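Local structure of HTH cro/C1-type domain-containing protein (Pseudomonas aeruginosa, 4O8B) at residues A[6-20]-A[29-41]. The protein probably activates transcription by binding specific promoter DNA, and controls motility and biofilm formation through modulation of the small RNA rsmZ. Sequence-based numbering, arbitrary orientation.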
loop_
_atom_site.group_PDB
_atom_site.type_symbol
_atom_site.label_atom_id
_atom_site.label_comp_id
_atom_site.label_asym_id
_atom_site.label_seq_id
_atom_site.Cartn_x
_atom_site.Cartn_y
_atom_site.Cartn_z
ATOM N N LEU A 6 -3.943 -10.448 -2.290
ATOM C CA LEU A 6 -5.300 -10.745 -1.849
ATOM C C LEU A 6 -5.428 -12.226 -1.510
ATOM O O LEU A 6 -6.044 -12.597 -0.516
ATOM C CB LEU A 6 -6.305 -10.369 -2.941
ATOM C CG LEU A 6 -7.786 -10.646 -2.648
ATOM C CD1 LEU A 6 -8.288 -9.718 -1.546
ATOM C CD2 LEU A 6 -8.591 -10.443 -3.918
ATOM N N LYS A 7 -4.834 -13.076 -2.344
ATOM C CA LYS A 7 -4.877 -14.513 -2.130
ATOM C C LYS A 7 -4.032 -14.875 -0.913
ATOM O O LYS A 7 -4.453 -15.667 -0.060
ATOM C CB LYS A 7 -4.346 -15.256 -3.364
ATOM C CG LYS A 7 -4.648 -16.753 -3.364
ATOM C CD LYS A 7 -4.027 -17.452 -4.569
ATOM C CE LYS A 7 -4.633 -16.975 -5.884
ATOM N NZ LYS A 7 -6.071 -17.360 -6.014
ATOM N N ALA A 8 -2.840 -14.290 -0.835
ATOM C CA ALA A 8 -1.924 -14.542 0.274
ATOM C C ALA A 8 -2.541 -14.102 1.595
ATOM O O ALA A 8 -2.310 -14.718 2.633
ATOM C CB ALA A 8 -0.614 -13.807 0.037
ATOM N N ALA A 9 -3.329 -13.025 1.550
ATOM C CA ALA A 9 -3.971 -12.495 2.743
ATOM C C ALA A 9 -5.177 -13.336 3.141
ATOM O O ALA A 9 -5.559 -13.364 4.315
ATOM C CB ALA A 9 -4.393 -11.055 2.502
ATOM N N ARG A 10 -5.785 -14.017 2.168
ATOM C CA ARG A 10 -6.938 -14.859 2.433
ATOM C C ARG A 10 -6.505 -16.200 2.997
ATOM O O ARG A 10 -7.227 -16.814 3.790
ATOM C CB ARG A 10 -7.756 -15.058 1.154
ATOM C CG ARG A 10 -8.819 -16.140 1.266
ATOM C CD ARG A 10 -9.767 -16.127 0.075
ATOM N NE ARG A 10 -9.145 -16.616 -1.157
ATOM C CZ ARG A 10 -8.720 -17.868 -1.335
ATOM N NH1 ARG A 10 -8.838 -18.765 -0.361
ATOM N NH2 ARG A 10 -8.177 -18.221 -2.493
ATOM N N ILE A 11 -5.332 -16.660 2.584
ATOM C CA ILE A 11 -4.800 -17.930 3.062
ATOM C C ILE A 11 -4.300 -17.784 4.493
ATOM O O ILE A 11 -4.499 -18.667 5.325
ATOM C CB ILE A 11 -3.634 -18.428 2.173
ATOM C CG1 ILE A 11 -4.157 -18.808 0.788
ATOM C CG2 ILE A 11 -2.952 -19.618 2.832
ATOM C CD1 ILE A 11 -3.072 -19.260 -0.170
ATOM N N ARG A 12 -3.643 -16.657 4.775
ATOM C CA ARG A 12 -3.117 -16.401 6.110
ATOM C C ARG A 12 -4.248 -16.293 7.123
ATOM O O ARG A 12 -4.107 -16.716 8.268
ATOM C CB ARG A 12 -2.294 -15.110 6.115
ATOM C CG ARG A 12 -1.776 -14.715 7.500
ATOM C CD ARG A 12 -1.131 -13.339 7.493
ATOM N NE ARG A 12 0.184 -13.327 6.841
ATOM C CZ ARG A 12 1.296 -13.823 7.382
ATOM N NH1 ARG A 12 1.263 -14.372 8.590
ATOM N NH2 ARG A 12 2.438 -13.764 6.719
ATOM N N ALA A 13 -5.371 -15.729 6.699
ATOM C CA ALA A 13 -6.528 -15.563 7.573
ATOM C C ALA A 13 -7.341 -16.854 7.671
ATOM O O ALA A 13 -8.169 -17.009 8.568
ATOM C CB ALA A 13 -7.411 -14.433 7.060
ATOM N N GLY A 14 -7.098 -17.773 6.746
ATOM C CA GLY A 14 -7.806 -19.043 6.753
ATOM C C GLY A 14 -9.228 -18.959 6.239
ATOM O O GLY A 14 -10.136 -19.578 6.801
ATOM N N TYR A 15 -9.433 -18.193 5.172
ATOM C CA TYR A 15 -10.764 -18.051 4.585
ATOM C C TYR A 15 -10.835 -18.681 3.201
ATOM O O TYR A 15 -9.876 -18.622 2.432
ATOM C CB TYR A 15 -11.149 -16.568 4.469
ATOM C CG TYR A 15 -11.429 -15.875 5.780
ATOM C CD1 TYR A 15 -12.326 -16.420 6.702
ATOM C CD2 TYR A 15 -10.818 -14.660 6.093
ATOM C CE1 TYR A 15 -12.616 -15.761 7.896
ATOM C CE2 TYR A 15 -11.105 -13.998 7.286
ATOM C CZ TYR A 15 -11.998 -14.552 8.178
ATOM O OH TYR A 15 -12.282 -13.901 9.352
ATOM N N SER A 16 -11.979 -19.279 2.892
ATOM C CA SER A 16 -12.188 -19.889 1.586
ATOM C C SER A 16 -12.690 -18.752 0.699
ATOM O O SER A 16 -13.259 -17.783 1.201
ATOM C CB SER A 16 -13.250 -20.993 1.666
ATOM O OG SER A 16 -14.564 -20.457 1.571
ATOM N N GLN A 17 -12.468 -18.855 -0.605
ATOM C CA GLN A 17 -12.903 -17.804 -1.519
ATOM C C GLN A 17 -14.351 -17.395 -1.281
ATOM O O GLN A 17 -14.716 -16.232 -1.482
ATOM C CB GLN A 17 -12.734 -18.243 -2.980
ATOM C CG GLN A 17 -11.368 -17.932 -3.565
ATOM C CD GLN A 17 -11.302 -18.214 -5.051
ATOM O OE1 GLN A 17 -11.907 -19.173 -5.535
ATOM N NE2 GLN A 17 -10.544 -17.403 -5.781
ATOM N N LYS A 18 -15.180 -18.350 -0.848
ATOM C CA LYS A 18 -16.579 -18.068 -0.583
ATOM C C LYS A 18 -16.744 -17.338 0.746
ATOM O O LYS A 18 -17.520 -16.391 0.844
ATOM C CB LYS A 18 -17.383 -19.370 -0.567
ATOM C CG LYS A 18 -18.867 -19.174 -0.292
ATOM C CD LYS A 18 -19.613 -20.505 -0.303
ATOM C CE LYS A 18 -21.051 -20.332 0.162
ATOM N NZ LYS A 18 -21.725 -21.643 0.387
ATOM N N GLN A 19 -16.022 -17.784 1.763
ATOM C CA GLN A 19 -16.091 -17.164 3.078
ATOM C C GLN A 19 -15.715 -15.690 2.999
ATOM O O GLN A 19 -16.461 -14.822 3.466
ATOM C CB GLN A 19 -15.171 -17.884 4.075
ATOM C CG GLN A 19 -15.798 -19.100 4.730
ATOM C CD GLN A 19 -14.779 -19.931 5.492
ATOM O OE1 GLN A 19 -13.676 -20.173 5.002
ATOM N NE2 GLN A 19 -15.156 -20.399 6.680
ATOM N N LEU A 20 -14.559 -15.403 2.415
ATOM C CA LEU A 20 -14.110 -14.018 2.276
ATOM C C LEU A 20 -15.141 -13.239 1.471
ATOM O O LEU A 20 -15.496 -12.120 1.810
ATOM C CB LEU A 20 -12.747 -13.969 1.585
ATOM C CG LEU A 20 -12.154 -12.581 1.281
ATOM C CD1 LEU A 20 -12.382 -11.643 2.458
ATOM C CD2 LEU A 20 -10.667 -12.712 0.988
ATOM N N PHE A 29 -24.224 -17.723 -3.750
ATOM C CA PHE A 29 -24.061 -18.398 -5.040
ATOM C C PHE A 29 -22.940 -17.881 -5.939
ATOM O O PHE A 29 -22.381 -18.641 -6.724
ATOM C CB PHE A 29 -25.391 -18.377 -5.801
ATOM C CG PHE A 29 -25.595 -17.147 -6.646
ATOM C CD1 PHE A 29 -25.119 -17.101 -7.955
ATOM C CD2 PHE A 29 -26.273 -16.039 -6.138
ATOM C CE1 PHE A 29 -25.303 -15.969 -8.744
ATOM C CE2 PHE A 29 -26.459 -14.902 -6.918
ATOM C CZ PHE A 29 -25.979 -14.863 -8.227
ATOM N N SER A 30 -22.607 -16.600 -5.834
ATOM C CA SER A 30 -21.554 -16.039 -6.679
ATOM C C SER A 30 -20.346 -15.513 -5.908
ATOM O O SER A 30 -19.401 -14.986 -6.504
ATOM C CB SER A 30 -22.130 -14.916 -7.545
ATOM O OG SER A 30 -22.689 -13.881 -6.748
ATOM N N ALA A 31 -20.372 -15.660 -4.586
ATOM C CA ALA A 31 -19.282 -15.195 -3.735
ATOM C C ALA A 31 -17.913 -15.671 -4.222
ATOM O O ALA A 31 -17.062 -14.861 -4.596
ATOM C CB ALA A 31 -19.511 -15.655 -2.303
ATOM N N SER A 32 -17.711 -16.983 -4.220
ATOM C CA SER A 32 -16.440 -17.567 -4.643
ATOM C C SER A 32 -16.061 -17.171 -6.067
ATOM O O SER A 32 -14.873 -17.130 -6.411
ATOM C CB SER A 32 -16.487 -19.091 -4.522
ATOM O OG SER A 32 -17.393 -19.654 -5.454
ATOM N N ALA A 33 -17.063 -16.882 -6.895
ATOM C CA ALA A 33 -16.811 -16.483 -8.277
ATOM C C ALA A 33 -16.274 -15.055 -8.298
ATOM O O ALA A 33 -15.225 -14.778 -8.893
ATOM C CB ALA A 33 -18.093 -16.574 -9.091
ATOM N N ARG A 34 -17.004 -14.153 -7.644
ATOM C CA ARG A 34 -16.616 -12.745 -7.570
ATOM C C ARG A 34 -15.184 -12.608 -7.056
ATOM O O ARG A 34 -14.389 -11.838 -7.601
ATOM C CB ARG A 34 -17.567 -11.997 -6.628
ATOM C CG ARG A 34 -19.047 -12.078 -7.009
ATOM C CD ARG A 34 -19.431 -10.997 -7.995
ATOM N NE ARG A 34 -19.087 -9.663 -7.489
ATOM C CZ ARG A 34 -19.691 -9.062 -6.471
ATOM N NH1 ARG A 34 -20.692 -9.663 -5.842
ATOM N NH2 ARG A 34 -19.291 -7.861 -6.080
ATOM N N MET A 35 -14.865 -13.349 -6.004
ATOM C CA MET A 35 -13.533 -13.319 -5.407
ATOM C C MET A 35 -12.443 -13.768 -6.373
ATOM O O MET A 35 -11.397 -13.127 -6.483
ATOM C CB MET A 35 -13.476 -14.189 -4.152
ATOM C CG MET A 35 -13.830 -13.462 -2.862
ATOM S SD MET A 35 -13.144 -11.779 -2.785
ATOM C CE MET A 35 -14.561 -10.863 -2.212
ATOM N N ASN A 36 -12.688 -14.870 -7.074
ATOM C CA ASN A 36 -11.704 -15.383 -8.015
ATOM C C ASN A 36 -11.350 -14.327 -9.050
ATOM O O ASN A 36 -10.192 -14.189 -9.438
ATOM C CB ASN A 36 -12.234 -16.645 -8.708
ATOM C CG ASN A 36 -11.114 -17.545 -9.193
ATOM O OD1 ASN A 36 -10.227 -17.919 -8.420
ATOM N ND2 ASN A 36 -11.152 -17.908 -10.473
ATOM N N GLN A 37 -12.354 -13.575 -9.500
ATOM C CA GLN A 37 -12.118 -12.517 -10.481
ATOM C C GLN A 37 -11.156 -11.484 -9.899
ATOM O O GLN A 37 -10.279 -10.981 -10.599
ATOM C CB GLN A 37 -13.433 -11.839 -10.865
ATOM C CG GLN A 37 -14.348 -12.691 -11.736
ATOM C CD GLN A 37 -13.730 -13.010 -13.087
ATOM O OE1 GLN A 37 -12.673 -13.639 -13.173
ATOM N NE2 GLN A 37 -14.392 -12.585 -14.156
ATOM N N TYR A 38 -11.323 -11.171 -8.613
ATOM C CA TYR A 38 -10.457 -10.208 -7.954
ATOM C C TYR A 38 -9.031 -10.744 -7.844
ATOM O O TYR A 38 -8.068 -10.068 -8.218
ATOM C CB TYR A 38 -10.962 -9.879 -6.545
ATOM C CG TYR A 38 -12.150 -8.945 -6.478
ATOM C CD1 TYR A 38 -12.381 -7.992 -7.476
ATOM C CD2 TYR A 38 -13.021 -8.978 -5.388
ATOM C CE1 TYR A 38 -13.431 -7.083 -7.377
ATOM C CE2 TYR A 38 -14.076 -8.069 -5.278
ATOM C CZ TYR A 38 -14.282 -7.135 -6.279
ATOM O OH TYR A 38 -15.316 -6.235 -6.169
ATOM N N GLU A 39 -8.905 -11.964 -7.325
ATOM C CA GLU A 39 -7.601 -12.591 -7.150
ATOM C C GLU A 39 -6.909 -12.868 -8.480
ATOM O O GLU A 39 -5.692 -13.050 -8.531
ATOM C CB GLU A 39 -7.752 -13.893 -6.363
ATOM C CG GLU A 39 -8.411 -13.705 -5.007
ATOM C CD GLU A 39 -8.372 -14.958 -4.163
ATOM O OE1 GLU A 39 -8.612 -14.858 -2.940
ATOM O OE2 GLU A 39 -8.113 -16.052 -4.714
ATOM N N ARG A 40 -7.690 -12.906 -9.553
ATOM C CA ARG A 40 -7.141 -13.148 -10.883
ATOM C C ARG A 40 -6.846 -11.787 -11.501
ATOM O O ARG A 40 -6.198 -11.684 -12.538
ATOM C CB ARG A 40 -8.154 -13.900 -11.749
ATOM C CG ARG A 40 -7.561 -14.500 -13.011
ATOM C CD ARG A 40 -6.822 -15.794 -12.703
ATOM N NE ARG A 40 -7.741 -16.851 -12.288
ATOM C CZ ARG A 40 -8.668 -17.387 -13.078
ATOM N NH1 ARG A 40 -8.799 -16.965 -14.331
ATOM N NH2 ARG A 40 -9.463 -18.347 -12.620
ATOM N N GLU A 41 -7.341 -10.748 -10.838
ATOM C CA GLU A 41 -7.171 -9.372 -11.282
ATOM C C GLU A 41 -7.991 -9.086 -12.530
ATOM O O GLU A 41 -7.775 -8.085 -13.219
ATOM C CB GLU A 41 -5.691 -9.066 -11.532
ATOM C CG GLU A 41 -4.805 -9.329 -10.324
ATOM C CD GLU A 41 -3.478 -8.612 -10.410
ATOM O OE1 GLU A 41 -3.070 -8.242 -11.532
ATOM O OE2 GLU A 41 -2.831 -8.428 -9.359
HETATM O O HOH W 1 -7.345 -16.923 -8.570
#
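A31 opens the contact by setting its CB 3.8 Å from K18 O, at the first turn of helix 17-22. One residue on, S32 and K18 bring the backbones together: their CA atoms lie 4.1 Å apart, and their CB atoms touch alongside. M35 carries this close approach a turn further, its CG 3.2 Å from Q17 O, while its bent chain turns SD toward CG of L20. N36 is met by the extended side chain of Q17, which is inserted among S32, M35, N36 and E39 as a knob into a hole. Q17 NE2 donates to a lone pair of N36 OD1 over 2.7 Å, nearly straight at 176°, with the two amide planes almost perpendicular. A water bridges the same OD1 to K7 NZ. Y38 contributes its CB, 3.6 Å from L6 CD2, and that methyl also packs against CG of E39. E39 is a second knob, among L6, K7, R10 and Q17; its chain runs straight beyond CG (chi2 -172°), carrying the carboxylate to helix 3-13. There R10 grips it side-on, NE to OE1 at 2.6 Å and NH2 to OE2 at 3.1 Å, both on syn lone pairs, the two planes only 12° apart. K7 NZ reaches OE2 from the anti side, tilted out of the carboxylate plane, at 2.8 Å, and Q17 NE2 comes to this oxygen from above that plane. Three donors on OE2 should stabilise the charged form of E39. R10 is itself fixed: NH1 binds Y15 O in plane, and Q17 CG sits over one guanidinium face, toward its rim. In this Cro/C1-type domain helices 17-22 and 28-39 form the helix-turn-helix unit, 28-39 probably being the recognition helix by family analogy; E39 ties it to R10 of helix 3-13 through an arginine-glutamate salt bridge like that of phage 434 repressor.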